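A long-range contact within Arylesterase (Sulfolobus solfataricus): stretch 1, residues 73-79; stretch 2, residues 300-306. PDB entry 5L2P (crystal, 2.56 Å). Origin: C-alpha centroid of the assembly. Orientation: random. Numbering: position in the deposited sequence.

Stretch 1, residues 73-79: TNNGLVM
Stretch 2, residues 300-306: LLKDIFK

Residues 300-305 lie in a helix that begins earlier in the chain, and residues 73-76 form a loop that leads into a strand at 77-79. The strand and helix axes approach to 10.6 Å, with 134° between their N-to-C directions, so they cross obliquely, with a partly antiparallel sense. The backbones come nearest at Gly-76 and Phe-305, whose CA atoms lie 5.8 Å apart. No hydrogen bond joins the stretches; the 298 Å² of buried surface comes from packing.

Phe-305 contributes the largest share, 97 Å². Its CA-to-CB bond points toward the loop, and chi1 of -66° (m) with chi2 of -39° places one face of the ring against the CA of Gly-76. The CA of Gly-76 sits 3.8 Å from the ring centroid and only 6° off the normal, the geometry of a CH-pi contact over one face. An ideal CB on Gly-76 would fall 2.5 Å from Phe-305 CG, a clash, so this close approach depends on the missing side chain. Gly-76 adopts phi/psi of -81/165°.

Asn-74 covers 52 Å². With phi/psi of -150/168°, chi1 of 65° (p) and chi2 of 74°, its side chain reaches forward along the loop, where OD1 accepts a hydrogen bond from Gly-76 N (2.9 Å, N-H...O angle 153°). The same OD1 lies 3.6 Å from Phe-305 CD2, so one oxygen both accepts the loop's hydrogen bond and touches the ring. Asn-74 ND2 reaches 4.4 Å from Lys-302 CG, a contact with the aliphatic part of an all-t lysine.

Val-78 (43 Å²; phi/psi -119/117°, chi1 177°, t) extends the apolar patch. Its CG2 lies 4.0 Å from Phe-305 CE2, near the ring plane at the edge, and 4.0 Å from CD1 of Leu-301 (chi1 m, chi2 t), bridging side chains one helical turn apart.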

ATOM      1  N   THR A  73      22.924 -24.078  25.959  1.00 62.75           N
ATOM      2  CA  THR A  73      24.210 -23.949  25.277  1.00 62.08           C
ATOM      3  C   THR A  73      24.790 -22.526  25.319  1.00 65.25           C
ATOM      4  O   THR A  73      25.849 -22.286  24.716  1.00 63.43           O
ATOM      5  CB  THR A  73      24.091 -24.328  23.805  1.00 60.91           C
ATOM      6  OG1 THR A  73      23.107 -23.486  23.187  1.00 60.41           O
ATOM      7  CG2 THR A  73      23.684 -25.759  23.660  1.00 60.71           C
ATOM      8  N   ASN A  74      24.117 -21.590  25.996  1.00 64.37           N
ATOM      9  CA  ASN A  74      24.701 -20.271  26.209  1.00 62.17           C
ATOM     10  C   ASN A  74      24.228 -19.634  27.514  1.00 60.36           C
ATOM     11  O   ASN A  74      23.275 -20.110  28.148  1.00 57.91           O
ATOM     12  CB  ASN A  74      24.430 -19.356  25.019  1.00 61.17           C
ATOM     13  CG  ASN A  74      22.971 -19.052  24.842  1.00 61.84           C
ATOM     14  OD1 ASN A  74      22.387 -18.275  25.592  1.00 64.88           O
ATOM     15  ND2 ASN A  74      22.357 -19.670  23.840  1.00 62.53           N
ATOM     16  N   ASN A  75      24.907 -18.550  27.898  1.00 60.98           N
ATOM     17  CA  ASN A  75      24.605 -17.852  29.138  1.00 59.72           C
ATOM     18  C   ASN A  75      23.775 -16.581  28.925  1.00 56.21           C
ATOM     19  O   ASN A  75      23.834 -15.674  29.728  1.00 55.67           O
ATOM     20  CB  ASN A  75      25.883 -17.574  29.934  1.00 62.68           C
ATOM     21  CG  ASN A  75      26.942 -16.813  29.123  1.00 69.35           C
ATOM     22  OD1 ASN A  75      26.739 -16.517  27.960  1.00 71.37           O
ATOM     23  ND2 ASN A  75      28.080 -16.506  29.741  1.00 71.92           N
ATOM     24  N   GLY A  76      22.971 -16.557  27.872  1.00 53.89           N
ATOM     25  CA  GLY A  76      22.049 -15.476  27.648  1.00 53.85           C
ATOM     26  C   GLY A  76      20.766 -15.565  28.425  1.00 53.72           C
ATOM     27  O   GLY A  76      20.449 -16.599  28.990  1.00 55.34           O
ATOM     28  N   LEU A  77      20.052 -14.442  28.479  1.00 53.26           N
ATOM     29  CA  LEU A  77      18.801 -14.337  29.198  1.00 52.25           C
ATOM     30  C   LEU A  77      17.798 -13.538  28.403  1.00 51.14           C
ATOM     31  O   LEU A  77      18.118 -12.493  27.882  1.00 54.22           O
ATOM     32  CB  LEU A  77      19.030 -13.671  30.551  1.00 54.88           C
ATOM     33  CG  LEU A  77      17.776 -13.290  31.357  1.00 53.39           C
ATOM     34  CD1 LEU A  77      17.087 -14.532  31.865  1.00 50.71           C
ATOM     35  CD2 LEU A  77      18.086 -12.298  32.473  1.00 55.09           C
ATOM     36  N   VAL A  78      16.563 -14.039  28.334  1.00 51.00           N
ATOM     37  CA  VAL A  78      15.479 -13.365  27.651  1.00 49.65           C
ATOM     38  C   VAL A  78      14.361 -13.046  28.619  1.00 50.38           C
ATOM     39  O   VAL A  78      13.780 -13.948  29.201  1.00 49.76           O
ATOM     40  CB  VAL A  78      14.931 -14.224  26.515  1.00 50.24           C
ATOM     41  CG1 VAL A  78      13.729 -13.549  25.841  1.00 48.99           C
ATOM     42  CG2 VAL A  78      16.037 -14.526  25.487  1.00 54.07           C
ATOM     43  N   MET A  79      14.086 -11.753  28.812  1.00 52.77           N
ATOM     44  CA  MET A  79      12.962 -11.314  29.624  1.00 53.88           C
ATOM     45  C   MET A  79      11.728 -11.285  28.746  1.00 56.57           C
ATOM     46  O   MET A  79      11.724 -10.634  27.690  1.00 55.84           O
ATOM     47  CB  MET A  79      13.185  -9.932  30.175  1.00 55.95           C
ATOM     48  CG  MET A  79      14.416  -9.776  31.036  1.00 59.05           C
ATOM     49  SD  MET A  79      14.359 -10.728  32.538  1.00 64.68           S
ATOM     50  CE  MET A  79      12.888 -10.128  33.330  1.00 63.33           C
ATOM     51  N   LEU A 300      17.914 -16.266  15.920  1.00 50.98           N
ATOM     52  CA  LEU A 300      18.607 -14.988  15.860  1.00 51.86           C
ATOM     53  C   LEU A 300      19.161 -14.555  17.187  1.00 52.10           C
ATOM     54  O   LEU A 300      20.283 -14.078  17.254  1.00 51.39           O
ATOM     55  CB  LEU A 300      17.681 -13.895  15.317  1.00 53.13           C
ATOM     56  CG  LEU A 300      17.276 -14.080  13.847  1.00 52.87           C
ATOM     57  CD1 LEU A 300      16.243 -13.020  13.478  1.00 53.67           C
ATOM     58  CD2 LEU A 300      18.491 -14.014  12.934  1.00 52.74           C
ATOM     59  N   LEU A 301      18.384 -14.718  18.254  1.00 54.38           N
ATOM     60  CA  LEU A 301      18.887 -14.447  19.621  1.00 53.56           C
ATOM     61  C   LEU A 301      20.043 -15.345  20.013  1.00 52.17           C
ATOM     62  O   LEU A 301      21.046 -14.889  20.579  1.00 51.84           O
ATOM     63  CB  LEU A 301      17.785 -14.589  20.643  1.00 53.29           C
ATOM     64  CG  LEU A 301      16.708 -13.495  20.589  1.00 55.52           C
ATOM     65  CD1 LEU A 301      15.594 -13.857  21.543  1.00 57.74           C
ATOM     66  CD2 LEU A 301      17.272 -12.111  20.950  1.00 56.32           C
ATOM     67  N   LYS A 302      19.895 -16.623  19.710  1.00 53.09           N
ATOM     68  CA  LYS A 302      20.969 -17.605  19.953  1.00 54.85           C
ATOM     69  C   LYS A 302      22.252 -17.159  19.249  1.00 54.49           C
ATOM     70  O   LYS A 302      23.330 -17.241  19.786  1.00 56.96           O
ATOM     71  CB  LYS A 302      20.526 -18.957  19.431  1.00 55.28           C
ATOM     72  CG  LYS A 302      21.563 -20.048  19.527  1.00 58.33           C
ATOM     73  CD  LYS A 302      21.019 -21.288  18.856  1.00 62.19           C
ATOM     74  CE  LYS A 302      22.067 -22.355  18.692  1.00 66.59           C
ATOM     75  NZ  LYS A 302      21.473 -23.552  18.039  1.00 70.79           N
ATOM     76  N   ASP A 303      22.105 -16.651  18.042  1.00 54.83           N
ATOM     77  CA  ASP A 303      23.222 -16.135  17.273  1.00 56.14           C
ATOM     78  C   ASP A 303      23.833 -14.876  17.861  1.00 56.31           C
ATOM     79  O   ASP A 303      25.032 -14.694  17.812  1.00 60.24           O
ATOM     80  CB  ASP A 303      22.764 -15.852  15.846  1.00 56.77           C
ATOM     81  CG  ASP A 303      23.849 -15.859  14.913  1.00 56.43           C
ATOM     82  OD1 ASP A 303      24.559 -14.850  14.925  1.00 60.40           O
ATOM     83  OD2 ASP A 303      23.985 -16.866  14.199  1.00 56.90           O
ATOM     84  N   ILE A 304      23.017 -14.003  18.415  1.00 53.90           N
ATOM     85  CA  ILE A 304      23.546 -12.853  19.152  1.00 54.30           C
ATOM     86  C   ILE A 304      24.228 -13.271  20.462  1.00 57.00           C
ATOM     87  O   ILE A 304      25.189 -12.660  20.863  1.00 61.07           O
ATOM     88  CB  ILE A 304      22.410 -11.858  19.463  1.00 53.75           C
ATOM     89  CG1 ILE A 304      21.928 -11.186  18.182  1.00 51.24           C
ATOM     90  CG2 ILE A 304      22.853 -10.797  20.464  1.00 54.36           C
ATOM     91  CD1 ILE A 304      20.566 -10.543  18.301  1.00 50.00           C
ATOM     92  N   PHE A 305      23.720 -14.296  21.141  1.00 60.48           N
ATOM     93  CA  PHE A 305      24.311 -14.790  22.387  1.00 60.56           C
ATOM     94  C   PHE A 305      25.615 -15.539  22.209  1.00 62.58           C
ATOM     95  O   PHE A 305      26.454 -15.482  23.109  1.00 67.31           O
ATOM     96  CB  PHE A 305      23.327 -15.664  23.190  1.00 60.77           C
ATOM     97  CG  PHE A 305      22.127 -14.922  23.707  1.00 58.78           C
ATOM     98  CD1 PHE A 305      22.236 -13.623  24.196  1.00 60.54           C
ATOM     99  CD2 PHE A 305      20.892 -15.532  23.724  1.00 57.33           C
ATOM    100  CE1 PHE A 305      21.125 -12.942  24.673  1.00 59.91           C
ATOM    101  CE2 PHE A 305      19.770 -14.868  24.188  1.00 58.15           C
ATOM    102  CZ  PHE A 305      19.882 -13.568  24.672  1.00 58.96           C
ATOM    103  N   LYS A 306      25.837 -16.216  21.087  1.00 64.14           N
ATOM    104  CA  LYS A 306      27.243 -16.645  20.708  1.00 67.33           C
ATOM    105  C   LYS A 306      28.302 -15.571  21.053  1.00 66.14           C
ATOM    106  O   LYS A 306      29.417 -15.876  21.496  1.00 72.81           O
ATOM    107  CB  LYS A 306      27.346 -16.943  19.201  1.00 64.30           C
TER